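PDB 4QRN: 5-Carboxyvanillate Decarboxylase from Novosphingobium aromaticivorans, which probably removes the 5-carboxylate group from 5-carboxyvanillate, giving vanillate, at a metal-dependent active site that here holds manganese. Local coordinates for residues G71-A74 with R80-Q83; D98-G103 with P144-G149; T152-P155 with E159-A162; N180-G185 with G235-M240; S256-V261 with E328-Y333. All blocks are in the same frame, centred on the assembly; numbering follows the deposited sequence. Where two conformers were deposited one is given.

Contact 1 is the one that grips the inhibitor directly: Tyr73 and Arg80 belong to its pocket, and the Arg80 side chain lies about 9 Å from the manganese. The other four sit in the amidohydrolase barrel. Contact 2 leads into contact 3 along the chain through strand 147-149, although their centres are about 27 Å apart. Contact 3 touches contact 4 through Pro155 and Thr183, and contact 4 touches contact 5 through Thr238 and Val261. In contact 4 the Thr238 side chain is about 6 Å from that of the metal ligand His210, and in contact 5 the Met260 side chain lies about 12 Å from the manganese. Contacts 1 and 4 also both touch the second subunit.

Contact 1 of 5, residues G71-A74 with R80-Q83; sequences GFYA and RATQ. With 1DF (4-hydroxy-3-methoxy-5-nitrobenzoic acid), chain F.
Tyr73 and Arg80 meet over the carboxylate of the bound 4-hydroxy-3-methoxy-5-nitrobenzoic acid, and the tyrosine is the side chain to follow. With CG set anti to the carbonyl carbon (chi1 -73°), CB sends the ring between Ala81 and the inhibitor. The first ring atom to touch the other helix is CD1, 4.0 Å from both Ala81 CA and Ala81 CB, and the alanine comes in at the ring's edge. On the same flank Tyr73 CE1 runs past Arg80 NH1. Over one face lies the neighbouring Phe72, whose CD2 stands 3.6 Å above the centre of the Tyr73 ring; Phe72 CE2 lies 3.9 Å from Ala81 CB, and that methyl lies over one face of the phenylalanine.

Helices 64-75 and 79-89 are consecutive and joined by a short turn, and together they form one wall of the ligand pocket, with Ala281 and Ser285 of the second subunit packed against it. On the other flank of the tyrosine, CE2 is 3.2 Å from O2 of the inhibitor. At the tip, Tyr73 OH donates to inhibitor O2 at 2.5 Å and accepts from Arg80 NH1 at 2.8 Å, a donor whose partner is tilted 20° out of the guanidinium plane. The extended arginine chain brings its NH2 round to inhibitor O1 at 3.0 Å, while the same nitrogen also bonds Tyr339 O. Arg274 of the second subunit adds another hydrogen bond to the inhibitor.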
# COMPACT_ATOMS: atom_id res chain seq x y z
N GLY A 71 5.26 -20.04 12.50
CA GLY A 71 4.35 -21.05 13.03
C GLY A 71 3.64 -21.74 11.87
O GLY A 71 3.45 -22.97 11.84
N PHE A 72 3.26 -20.97 10.86
CA PHE A 72 2.61 -21.53 9.67
C PHE A 72 3.58 -22.39 8.84
O PHE A 72 3.34 -23.59 8.66
CB PHE A 72 1.98 -20.43 8.80
CG PHE A 72 1.33 -20.95 7.54
CD1 PHE A 72 0.13 -21.66 7.61
CD2 PHE A 72 1.91 -20.75 6.29
CE1 PHE A 72 -0.48 -22.14 6.45
CE2 PHE A 72 1.31 -21.23 5.13
CZ PHE A 72 0.11 -21.93 5.21
N TYR A 73 4.67 -21.83 8.35
CA TYR A 73 5.49 -22.62 7.43
C TYR A 73 6.16 -23.80 8.11
O TYR A 73 6.32 -24.85 7.48
CB TYR A 73 6.51 -21.77 6.65
CG TYR A 73 5.82 -20.94 5.61
CD1 TYR A 73 5.16 -21.56 4.54
CD2 TYR A 73 5.77 -19.56 5.70
CE1 TYR A 73 4.46 -20.80 3.62
CE2 TYR A 73 5.07 -18.81 4.78
CZ TYR A 73 4.42 -19.43 3.75
OH TYR A 73 3.69 -18.70 2.85
N ALA A 74 6.55 -23.66 9.36
CA ALA A 74 7.28 -24.74 10.00
C ALA A 74 6.36 -25.84 10.54
O ALA A 74 6.84 -26.94 10.78
CB ALA A 74 8.16 -24.19 11.11
N ARG A 80 0.63 -26.54 0.57
CA ARG A 80 1.47 -25.42 0.19
C ARG A 80 2.62 -25.23 1.18
O ARG A 80 3.78 -25.07 0.75
CB ARG A 80 0.65 -24.14 0.05
CG ARG A 80 1.50 -22.92 -0.26
CD ARG A 80 0.64 -21.69 -0.62
NE ARG A 80 1.52 -20.60 -1.00
CZ ARG A 80 2.11 -19.76 -0.14
NH1 ARG A 80 1.78 -19.75 1.14
NH2 ARG A 80 3.02 -18.92 -0.60
N ALA A 81 2.35 -25.24 2.48
CA ALA A 81 3.42 -24.97 3.44
C ALA A 81 4.46 -26.08 3.43
O ALA A 81 5.67 -25.83 3.50
CB ALA A 81 2.87 -24.83 4.83
N THR A 82 4.01 -27.33 3.40
CA THR A 82 4.96 -28.42 3.51
C THR A 82 5.88 -28.46 2.30
O THR A 82 7.07 -28.74 2.44
CB THR A 82 4.27 -29.79 3.74
OG1 THR A 82 3.34 -30.03 2.69
CG2 THR A 82 3.54 -29.83 5.08
N GLN A 83 5.35 -28.21 1.11
CA GLN A 83 6.20 -28.18 -0.08
C GLN A 83 7.17 -27.00 -0.07
O GLN A 83 8.31 -27.12 -0.50
CB GLN A 83 5.33 -28.12 -1.32
CG GLN A 83 4.68 -29.43 -1.70
CD GLN A 83 5.71 -30.51 -1.98
OE1 GLN A 83 6.54 -30.38 -2.88
NE2 GLN A 83 5.65 -31.60 -1.21
C1 1DF F . 6.01 -15.40 1.42
CO1 1DF F . 6.18 -14.61 0.32
CO2 1DF F . 7.07 -15.54 2.34
CM1 1DF F . 7.49 -14.06 0.13
CM2 1DF F . 8.35 -15.10 2.03
OM 1DF F . 9.42 -15.26 2.86
CZ 1DF F . 8.62 -14.45 0.84
CC 1DF F . 4.71 -16.05 1.73
CV 1DF F . 9.16 -15.67 4.20
O1 1DF F . 3.94 -16.37 0.74
O2 1DF F . 4.43 -16.28 2.91
O3 1DF F . 9.83 -14.18 0.45
N 1DF F . 7.52 -12.84 -0.76
O11 1DF F . 8.51 -12.19 -0.91
O22 1DF F . 6.42 -12.43 -1.21

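Contact 2 of 5, residues D98-G103 with P144-G149; sequences DMDATG and PDRFIG
Asp100 and Arg146 make the charged part of this contact. The arginine grips end-on with both terminal nitrogens, yet on a single oxygen: NH1 reaches Asp100 OD1 at 2.9 Å and NH2 reaches the same OD1 at 2.8 Å. Carboxylate and guanidinium are nearly coplanar, 14° apart, although the two side chains cross at about a right angle. Successive bends in the arginine chain, chi2 -57° and chi3 -59°, bring its guanidinium to the helix end. There NE and NH2 also bond the carbonyls of Asp105 and Ile104, so the guanidinium is held by the carboxylate and by two backbone carbonyls, which fixes its rotation. An alanine at Asp100 is likely to leave this arginine without its carboxylate mate, held by those backbone carbonyls and with its charge less well balanced.

Helix 93-101 ends here in a Schellman motif, with Gly103 at positive phi as the C-prime residue, before the chain enters strand 106-111 of the amidohydrolase barrel. Arg146 lies just ahead of strand 147-149, the neighbour of that strand, so the salt bridge ties a helix end to the start of the adjoining strand.

The apolar part belongs to Met99. Its SD lies at the edge of the Phe147 ring, in plane, 3.7 Å from Phe147 CE1; this is a Met-aromatic contact made edge-on. A bend at chi3 turns the methyl toward the arginine backbone, and Met99 CE comes to 3.6 Å from Arg146 O, while Met99 CB passes Arg146 NH2 at 3.8 Å.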
# COMPACT_ATOMS: atom_id res chain seq x y z
N ASP A 98 13.98 -27.96 -10.24
CA ASP A 98 12.82 -27.08 -10.25
C ASP A 98 13.07 -25.87 -11.17
O ASP A 98 12.14 -25.41 -11.85
CB ASP A 98 12.48 -26.60 -8.83
CG ASP A 98 11.71 -27.64 -8.01
OD1 ASP A 98 11.35 -28.72 -8.53
OD2 ASP A 98 11.45 -27.36 -6.81
N MET A 99 14.28 -25.34 -11.15
CA MET A 99 14.64 -24.27 -12.06
C MET A 99 14.60 -24.76 -13.50
O MET A 99 14.03 -24.10 -14.39
CB MET A 99 16.03 -23.74 -11.73
CG MET A 99 16.05 -22.96 -10.41
SD MET A 99 17.70 -22.63 -9.76
CE MET A 99 18.39 -21.60 -11.05
N ASP A 100 15.20 -25.93 -13.76
CA ASP A 100 15.22 -26.47 -15.11
C ASP A 100 13.79 -26.63 -15.63
O ASP A 100 13.51 -26.37 -16.81
CB ASP A 100 15.94 -27.81 -15.13
CG ASP A 100 17.46 -27.70 -14.94
OD1 ASP A 100 18.03 -26.60 -15.11
OD2 ASP A 100 18.09 -28.75 -14.68
N ALA A 101 12.87 -27.08 -14.78
CA ALA A 101 11.49 -27.34 -15.20
C ALA A 101 10.72 -26.08 -15.53
O ALA A 101 9.65 -26.16 -16.14
CB ALA A 101 10.77 -28.14 -14.12
N THR A 102 11.22 -24.92 -15.10
CA THR A 102 10.55 -23.66 -15.41
C THR A 102 11.44 -22.73 -16.24
O THR A 102 11.16 -21.54 -16.38
CB THR A 102 10.06 -22.97 -14.13
OG1 THR A 102 11.12 -22.87 -13.16
CG2 THR A 102 8.85 -23.69 -13.57
N GLY A 103 12.50 -23.28 -16.82
CA GLY A 103 13.34 -22.49 -17.70
C GLY A 103 14.13 -21.38 -17.03
O GLY A 103 14.51 -20.42 -17.71
N PRO A 144 28.03 -22.67 -10.13
CA PRO A 144 28.37 -21.26 -10.35
C PRO A 144 27.62 -20.61 -11.53
O PRO A 144 27.54 -19.39 -11.58
CB PRO A 144 29.89 -21.32 -10.62
CG PRO A 144 30.11 -22.70 -11.14
CD PRO A 144 29.18 -23.56 -10.36
N ASP A 145 27.12 -21.40 -12.47
CA ASP A 145 26.35 -20.83 -13.58
C ASP A 145 24.86 -20.75 -13.29
O ASP A 145 24.12 -20.24 -14.13
CB ASP A 145 26.60 -21.64 -14.85
CG ASP A 145 28.03 -21.52 -15.34
OD1 ASP A 145 28.66 -20.46 -15.13
OD2 ASP A 145 28.53 -22.50 -15.94
N ARG A 146 24.44 -21.24 -12.12
CA ARG A 146 23.01 -21.28 -11.77
C ARG A 146 22.63 -20.46 -10.55
O ARG A 146 21.52 -19.96 -10.48
CB ARG A 146 22.55 -22.73 -11.51
CG ARG A 146 22.91 -23.72 -12.59
CD ARG A 146 22.40 -23.36 -13.95
NE ARG A 146 20.95 -23.22 -14.05
CZ ARG A 146 20.10 -24.23 -14.20
NH1 ARG A 146 20.51 -25.49 -14.20
NH2 ARG A 146 18.81 -23.99 -14.30
N PHE A 147 23.53 -20.38 -9.55
CA PHE A 147 23.21 -19.78 -8.26
C PHE A 147 24.11 -18.57 -8.03
O PHE A 147 25.33 -18.67 -8.20
CB PHE A 147 23.50 -20.75 -7.11
CG PHE A 147 22.60 -21.98 -7.00
CD1 PHE A 147 21.39 -22.12 -7.69
CD2 PHE A 147 22.98 -23.00 -6.14
CE1 PHE A 147 20.61 -23.26 -7.51
CE2 PHE A 147 22.21 -24.13 -5.95
CZ PHE A 147 21.03 -24.27 -6.64
N ILE A 148 23.49 -17.46 -7.63
CA ILE A 148 24.18 -16.23 -7.30
C ILE A 148 23.73 -15.85 -5.91
O ILE A 148 22.55 -15.98 -5.59
CB ILE A 148 23.76 -15.11 -8.30
CG1 ILE A 148 24.12 -15.52 -9.73
CG2 ILE A 148 24.40 -13.77 -7.92
CD1 ILE A 148 23.25 -14.84 -10.79
N GLY A 149 24.64 -15.38 -5.06
CA GLY A 149 24.28 -15.12 -3.69
C GLY A 149 24.17 -13.66 -3.30
O GLY A 149 24.96 -12.80 -3.73

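Contact 3 of 5, residues T152-P155 with E159-A162; sequences TVAP and EWSA
Trp160 and Ser161 address the chain at Ala154 in quite different ways, one with the edge of a ring and the other with a hydroxyl. The indole has its CG anti to the backbone N (chi1 177°), which puts the six-membered ring edge-first against the loop. Trp160 CZ3 lies 3.7 Å from Ala154 N, in the plane of the ring, and 3.9 Å from Ala154 CB. Beyond this contact the indole rests on Arg126, Ala129 and Thr130 of helix 122-142, so it lies between that helix and the loop.

Ser161, the next residue, has its CB directed toward the loop. Its OG accepts from Ala154 N at 3.1 Å with an N-H...O angle of 141°, and it is also hydrogen-bonded to Asp157 O, just before the helix begins. The same OG lies 2.9 Å from Ala154 O.

Residues 152-155 follow strand 147-149 of the amidohydrolase barrel and lead into helix 158-170, so the contact folds the beginning of the helix back on a beta-alpha loop. An alanine in place of Ser161 would probably leave the buried Ala154 N without its acceptor across the contact and allow the loop more play against the helix.

Val153 packs from the barrel side: its CB is 3.7 Å from Ser161 CB and 3.5 Å from Ser161 OG, and its side chain also packs against Ile177 and Ile179 of strand 177-179. Val153 CG2 lies 3.9 Å from Ser161 OG.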
# COMPACT_ATOMS: atom_id res chain seq x y z
N THR A 152 23.31 -12.34 4.01
CA THR A 152 22.43 -12.00 5.12
C THR A 152 23.25 -11.37 6.23
O THR A 152 24.42 -11.73 6.42
CB THR A 152 21.64 -13.26 5.61
OG1 THR A 152 20.39 -12.89 6.19
CG2 THR A 152 22.41 -14.10 6.62
N VAL A 153 22.66 -10.42 6.95
CA VAL A 153 23.39 -9.72 8.00
C VAL A 153 22.54 -9.67 9.28
O VAL A 153 21.46 -10.25 9.37
CB VAL A 153 23.90 -8.32 7.54
CG1 VAL A 153 24.86 -8.45 6.36
CG2 VAL A 153 22.75 -7.36 7.22
N ALA A 154 23.09 -8.99 10.29
CA ALA A 154 22.47 -8.90 11.61
C ALA A 154 22.50 -7.44 12.01
O ALA A 154 23.40 -7.00 12.71
CB ALA A 154 23.23 -9.78 12.62
N PRO A 155 21.51 -6.64 11.56
CA PRO A 155 21.57 -5.19 11.78
C PRO A 155 21.53 -4.81 13.24
O PRO A 155 21.86 -3.66 13.56
CB PRO A 155 20.35 -4.67 11.01
CG PRO A 155 20.11 -5.72 9.96
CD PRO A 155 20.38 -7.00 10.69
N GLU A 159 28.07 -2.72 12.89
CA GLU A 159 29.49 -2.77 12.58
C GLU A 159 29.90 -4.18 12.12
O GLU A 159 30.66 -4.33 11.16
CB GLU A 159 30.30 -2.30 13.78
CG GLU A 159 30.06 -0.81 14.06
CD GLU A 159 30.70 -0.33 15.33
OE1 GLU A 159 31.72 -0.94 15.74
OE2 GLU A 159 30.19 0.65 15.91
N TRP A 160 29.38 -5.21 12.77
CA TRP A 160 29.64 -6.57 12.30
C TRP A 160 29.04 -6.75 10.91
O TRP A 160 29.64 -7.35 10.02
CB TRP A 160 29.07 -7.63 13.25
CG TRP A 160 29.26 -9.01 12.71
CD1 TRP A 160 30.36 -9.80 12.88
CD2 TRP A 160 28.36 -9.76 11.88
NE1 TRP A 160 30.19 -10.99 12.23
CE2 TRP A 160 28.97 -10.98 11.60
CE3 TRP A 160 27.08 -9.51 11.37
CZ2 TRP A 160 28.36 -11.95 10.81
CZ3 TRP A 160 26.48 -10.47 10.57
CH2 TRP A 160 27.12 -11.68 10.31
N SER A 161 27.83 -6.21 10.72
CA SER A 161 27.17 -6.33 9.43
C SER A 161 27.99 -5.69 8.31
O SER A 161 28.08 -6.23 7.22
CB SER A 161 25.77 -5.73 9.49
OG SER A 161 24.90 -6.50 10.31
N ALA A 162 28.63 -4.56 8.61
CA ALA A 162 29.52 -3.92 7.65
C ALA A 162 30.69 -4.84 7.31
O ALA A 162 31.06 -4.98 6.13
CB ALA A 162 30.00 -2.59 8.20

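Contact 4 of 5, residues N180-G185 with G235-M240; sequences NSHTQG and GVETGM
A beta-alpha loop of the barrel, the one that leaves strand 177-179, is pinned to helix 233-248 here by a buried carboxylate: Glu237 reaches across to Ser181 and His182. Both hydrogen bonds across the contact end on one oxygen. Ser181 OG donates to Glu237 OE2 at 2.6 Å, coming to the anti side and 27° out of the carboxylate plane, and the backbone His182 N donates to the same OE2 at 3.1 Å, nearly in line with its C-O bond. The glutamate gets there by leaving the helix with CG anti to its backbone N and then bending at chi2. The other oxygen, OE1, is taken by Tyr187 OH, so both ends of the carboxylate have partners.

In the amidohydrolase fold the loops at this end of the strands surround the metal, and the Thr238 side chain, next to the gripping glutamate, lies about 6 Å from that of the manganese ligand His210. The helix also faces the second subunit, where Val236 packs on Val236 and Met240 on Phe232 of that chain.

The His182 ring presents its edge to the carboxylate, CD2 lying 3.2 Å from Glu237 OE2, with ring and carboxylate planes 77° apart. CG sits in the crowded position between backbone N and carbonyl carbon (chi1 73°), which places the ring where His182 ND1 can accept from Gly185 N at 2.9 Å; NE2 bonds Thr213 O, and the two bonds fix the ring's rotation. Ser181 OG has a further partner in His241 ND1.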
# COMPACT_ATOMS: atom_id res chain seq x y z
N ASN A 180 15.78 -8.04 5.58
CA ASN A 180 14.38 -8.40 5.67
C ASN A 180 13.64 -7.35 6.46
O ASN A 180 13.14 -7.58 7.57
CB ASN A 180 14.29 -9.79 6.28
CG ASN A 180 15.11 -10.74 5.49
OD1 ASN A 180 14.79 -11.00 4.33
ND2 ASN A 180 16.22 -11.23 6.08
N SER A 181 13.62 -6.14 5.90
CA SER A 181 12.97 -4.97 6.46
C SER A 181 13.39 -4.75 7.91
O SER A 181 14.59 -4.73 8.17
CB SER A 181 11.47 -4.99 6.18
OG SER A 181 10.99 -3.67 6.21
N HIS A 182 12.45 -4.45 8.82
CA HIS A 182 12.84 -3.99 10.15
C HIS A 182 13.68 -5.02 10.92
O HIS A 182 13.62 -6.23 10.66
CB HIS A 182 11.59 -3.63 10.99
CG HIS A 182 10.82 -4.82 11.45
ND1 HIS A 182 11.00 -5.40 12.70
CD2 HIS A 182 9.86 -5.55 10.82
CE1 HIS A 182 10.18 -6.44 12.80
NE2 HIS A 182 9.48 -6.55 11.68
N THR A 183 14.44 -4.52 11.88
CA THR A 183 15.11 -5.39 12.83
C THR A 183 14.56 -5.07 14.20
O THR A 183 14.80 -3.98 14.75
CB THR A 183 16.66 -5.22 12.78
OG1 THR A 183 17.12 -5.74 11.53
CG2 THR A 183 17.36 -5.99 13.90
N GLN A 184 13.76 -5.99 14.72
CA GLN A 184 13.17 -5.84 16.06
C GLN A 184 12.48 -4.48 16.21
O GLN A 184 12.58 -3.81 17.24
CB GLN A 184 14.23 -6.11 17.13
CG GLN A 184 14.66 -7.56 17.05
CD GLN A 184 15.82 -7.89 17.95
OE1 GLN A 184 15.81 -7.55 19.13
NE2 GLN A 184 16.84 -8.55 17.41
N GLY A 185 11.74 -4.10 15.18
CA GLY A 185 10.93 -2.90 15.23
C GLY A 185 11.66 -1.61 14.89
O GLY A 185 11.05 -0.53 14.96
N GLY A 235 3.71 -5.69 1.99
CA GLY A 235 3.82 -4.49 1.18
C GLY A 235 3.77 -3.22 2.00
O GLY A 235 4.43 -2.24 1.67
N VAL A 236 2.96 -3.22 3.05
CA VAL A 236 2.90 -2.07 3.95
C VAL A 236 4.26 -1.87 4.60
O VAL A 236 4.82 -0.76 4.59
CB VAL A 236 1.81 -2.30 5.02
CG1 VAL A 236 1.93 -1.26 6.15
CG2 VAL A 236 0.40 -2.29 4.39
N GLU A 237 4.79 -2.93 5.20
CA GLU A 237 6.05 -2.87 5.93
C GLU A 237 7.18 -2.39 5.03
O GLU A 237 7.97 -1.52 5.38
CB GLU A 237 6.34 -4.26 6.52
CG GLU A 237 7.76 -4.48 6.98
CD GLU A 237 8.26 -3.62 8.14
OE1 GLU A 237 7.45 -3.05 8.90
OE2 GLU A 237 9.50 -3.58 8.29
N THR A 238 7.28 -2.99 3.85
CA THR A 238 8.44 -2.77 3.00
C THR A 238 8.33 -1.42 2.28
O THR A 238 9.32 -0.70 2.16
CB THR A 238 8.58 -3.91 1.99
OG1 THR A 238 8.47 -5.15 2.67
CG2 THR A 238 9.94 -3.85 1.30
N GLY A 239 7.14 -1.08 1.79
CA GLY A 239 6.94 0.22 1.20
C GLY A 239 7.19 1.33 2.22
O GLY A 239 7.82 2.35 1.91
N MET A 240 6.71 1.15 3.44
CA MET A 240 7.00 2.12 4.49
C MET A 240 8.50 2.27 4.69
O MET A 240 9.01 3.38 4.85
CB MET A 240 6.35 1.69 5.82
CG MET A 240 6.57 2.71 6.93
SD MET A 240 5.92 2.16 8.52
CE MET A 240 6.93 0.75 8.88

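Contact 5 of 5, residues S256-V261 with E328-Y333; sequences SLQIMV and EDRVMY
This is a contact between two strands of the eight-stranded amidohydrolase barrel that are not neighbours: Gln258, just before strand 259-261, and Met260 within it meet Arg330, just before strand 331-332, and Met332 within it, across the intervening strand 306-309. Leu307 of that middle strand touches all four side chains, so they meet above it rather than pairing by backbone.

The polar half lies at the strands' leading ends. Arg330 NH2 donates to Gln258 OE1 at 2.8 Å with an N-H...O angle of 142°, approaching in the carbonyl plane of the amide. The amide and guanidinium planes stand 76° apart, so the amide meets the arginine's edge crosswise. Both groups are held by further bonds: Arg330 NE bonds Val306 O, and Gln258 NE2 bonds Ser304 O, with a weak bond of 3.4 Å from the same Gln258 NE2 back to Ser256 O. The arginine chain reaches its partner through a bend at chi3 (73°).

The apolar half sits a step further along the strands. Helix 356-370 lies against both halves, with Trp370 on Met260 and Arg330 and Asn366 on Met332. The two methionines meet methyl to methyl, Met260 CE and Met332 CE lying 4.2 Å apart.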
# COMPACT_ATOMS: atom_id res chain seq x y z
N SER A 256 25.37 7.17 -4.74
CA SER A 256 25.59 5.97 -5.55
C SER A 256 24.72 4.79 -5.13
O SER A 256 24.61 3.82 -5.88
CB SER A 256 27.05 5.53 -5.51
OG SER A 256 27.42 5.00 -4.26
N LEU A 257 24.14 4.85 -3.94
CA LEU A 257 23.45 3.68 -3.39
C LEU A 257 22.24 3.27 -4.20
O LEU A 257 21.39 4.11 -4.53
CB LEU A 257 23.02 3.99 -1.96
CG LEU A 257 22.26 2.91 -1.21
CD1 LEU A 257 23.17 1.73 -0.91
CD2 LEU A 257 21.67 3.50 0.06
N GLN A 258 22.15 1.98 -4.50
CA GLN A 258 20.98 1.41 -5.15
C GLN A 258 20.25 0.52 -4.15
O GLN A 258 20.86 -0.35 -3.54
CB GLN A 258 21.37 0.57 -6.37
CG GLN A 258 22.17 1.36 -7.41
CD GLN A 258 21.36 2.50 -8.00
OE1 GLN A 258 20.26 2.29 -8.50
NE2 GLN A 258 21.88 3.73 -7.91
N ILE A 259 18.94 0.76 -4.00
CA ILE A 259 18.08 -0.10 -3.20
C ILE A 259 17.08 -0.77 -4.12
O ILE A 259 16.38 -0.11 -4.90
CB ILE A 259 17.36 0.65 -2.06
CG1 ILE A 259 18.40 1.26 -1.11
CG2 ILE A 259 16.40 -0.33 -1.33
CD1 ILE A 259 17.80 2.03 0.09
N MET A 260 17.03 -2.10 -4.03
CA MET A 260 16.08 -2.94 -4.75
C MET A 260 14.93 -3.34 -3.84
O MET A 260 15.14 -3.65 -2.68
CB MET A 260 16.80 -4.22 -5.21
CG MET A 260 17.93 -4.01 -6.17
SD MET A 260 18.91 -5.51 -6.36
CE MET A 260 19.94 -5.03 -7.72
N VAL A 261 13.72 -3.35 -4.41
CA VAL A 261 12.57 -3.94 -3.74
C VAL A 261 11.80 -4.76 -4.76
O VAL A 261 11.87 -4.53 -5.98
CB VAL A 261 11.64 -2.90 -3.09
CG1 VAL A 261 12.30 -2.24 -1.89
CG2 VAL A 261 11.19 -1.86 -4.12
N GLU A 328 12.34 1.35 -18.23
CA GLU A 328 12.42 -0.08 -18.50
C GLU A 328 13.75 -0.71 -18.11
O GLU A 328 13.82 -1.93 -17.98
CB GLU A 328 12.10 -0.39 -19.95
CG GLU A 328 13.15 0.10 -20.89
CD GLU A 328 12.91 -0.36 -22.32
OE1 GLU A 328 11.78 -0.78 -22.64
OE2 GLU A 328 13.86 -0.30 -23.13
N ASP A 329 14.79 0.09 -17.89
CA ASP A 329 16.06 -0.44 -17.42
C ASP A 329 16.07 -0.76 -15.94
O ASP A 329 17.06 -1.30 -15.46
CB ASP A 329 17.21 0.56 -17.66
CG ASP A 329 17.55 0.80 -19.10
OD1 ASP A 329 17.00 0.12 -19.98
OD2 ASP A 329 18.42 1.67 -19.32
N ARG A 330 15.00 -0.41 -15.21
CA ARG A 330 15.03 -0.44 -13.75
C ARG A 330 14.04 -1.44 -13.17
O ARG A 330 13.80 -1.43 -11.96
CB ARG A 330 14.82 0.96 -13.18
CG ARG A 330 15.86 1.95 -13.67
CD ARG A 330 15.81 3.27 -12.90
NE ARG A 330 16.32 3.16 -11.54
CZ ARG A 330 17.61 3.19 -11.21
NH1 ARG A 330 18.54 3.33 -12.15
NH2 ARG A 330 17.97 3.10 -9.95
N VAL A 331 13.49 -2.32 -14.02
CA VAL A 331 12.49 -3.30 -13.62
C VAL A 331 12.97 -4.68 -14.08
O VAL A 331 13.27 -4.87 -15.27
CB VAL A 331 11.11 -2.97 -14.23
CG1 VAL A 331 10.07 -4.01 -13.84
CG2 VAL A 331 10.68 -1.56 -13.84
N MET A 332 13.02 -5.63 -13.15
CA MET A 332 13.60 -6.96 -13.36
C MET A 332 12.61 -8.05 -13.02
O MET A 332 11.79 -7.92 -12.11
CB MET A 332 14.83 -7.11 -12.43
CG MET A 332 15.99 -6.23 -12.83
SD MET A 332 17.33 -6.22 -11.63
CE MET A 332 16.64 -5.14 -10.37
N TYR A 333 12.76 -9.17 -13.71
CA TYR A 333 12.02 -10.37 -13.41
C TYR A 333 12.50 -11.01 -12.10
O TYR A 333 13.70 -11.10 -11.83
CB TYR A 333 12.21 -11.38 -14.55
CG TYR A 333 11.59 -12.73 -14.25
CD1 TYR A 333 10.21 -12.89 -14.22
CD2 TYR A 333 12.38 -13.83 -13.96
CE1 TYR A 333 9.64 -14.12 -13.89
CE2 TYR A 333 11.83 -15.04 -13.63
CZ TYR A 333 10.45 -15.19 -13.58
OH TYR A 333 9.95 -16.43 -13.23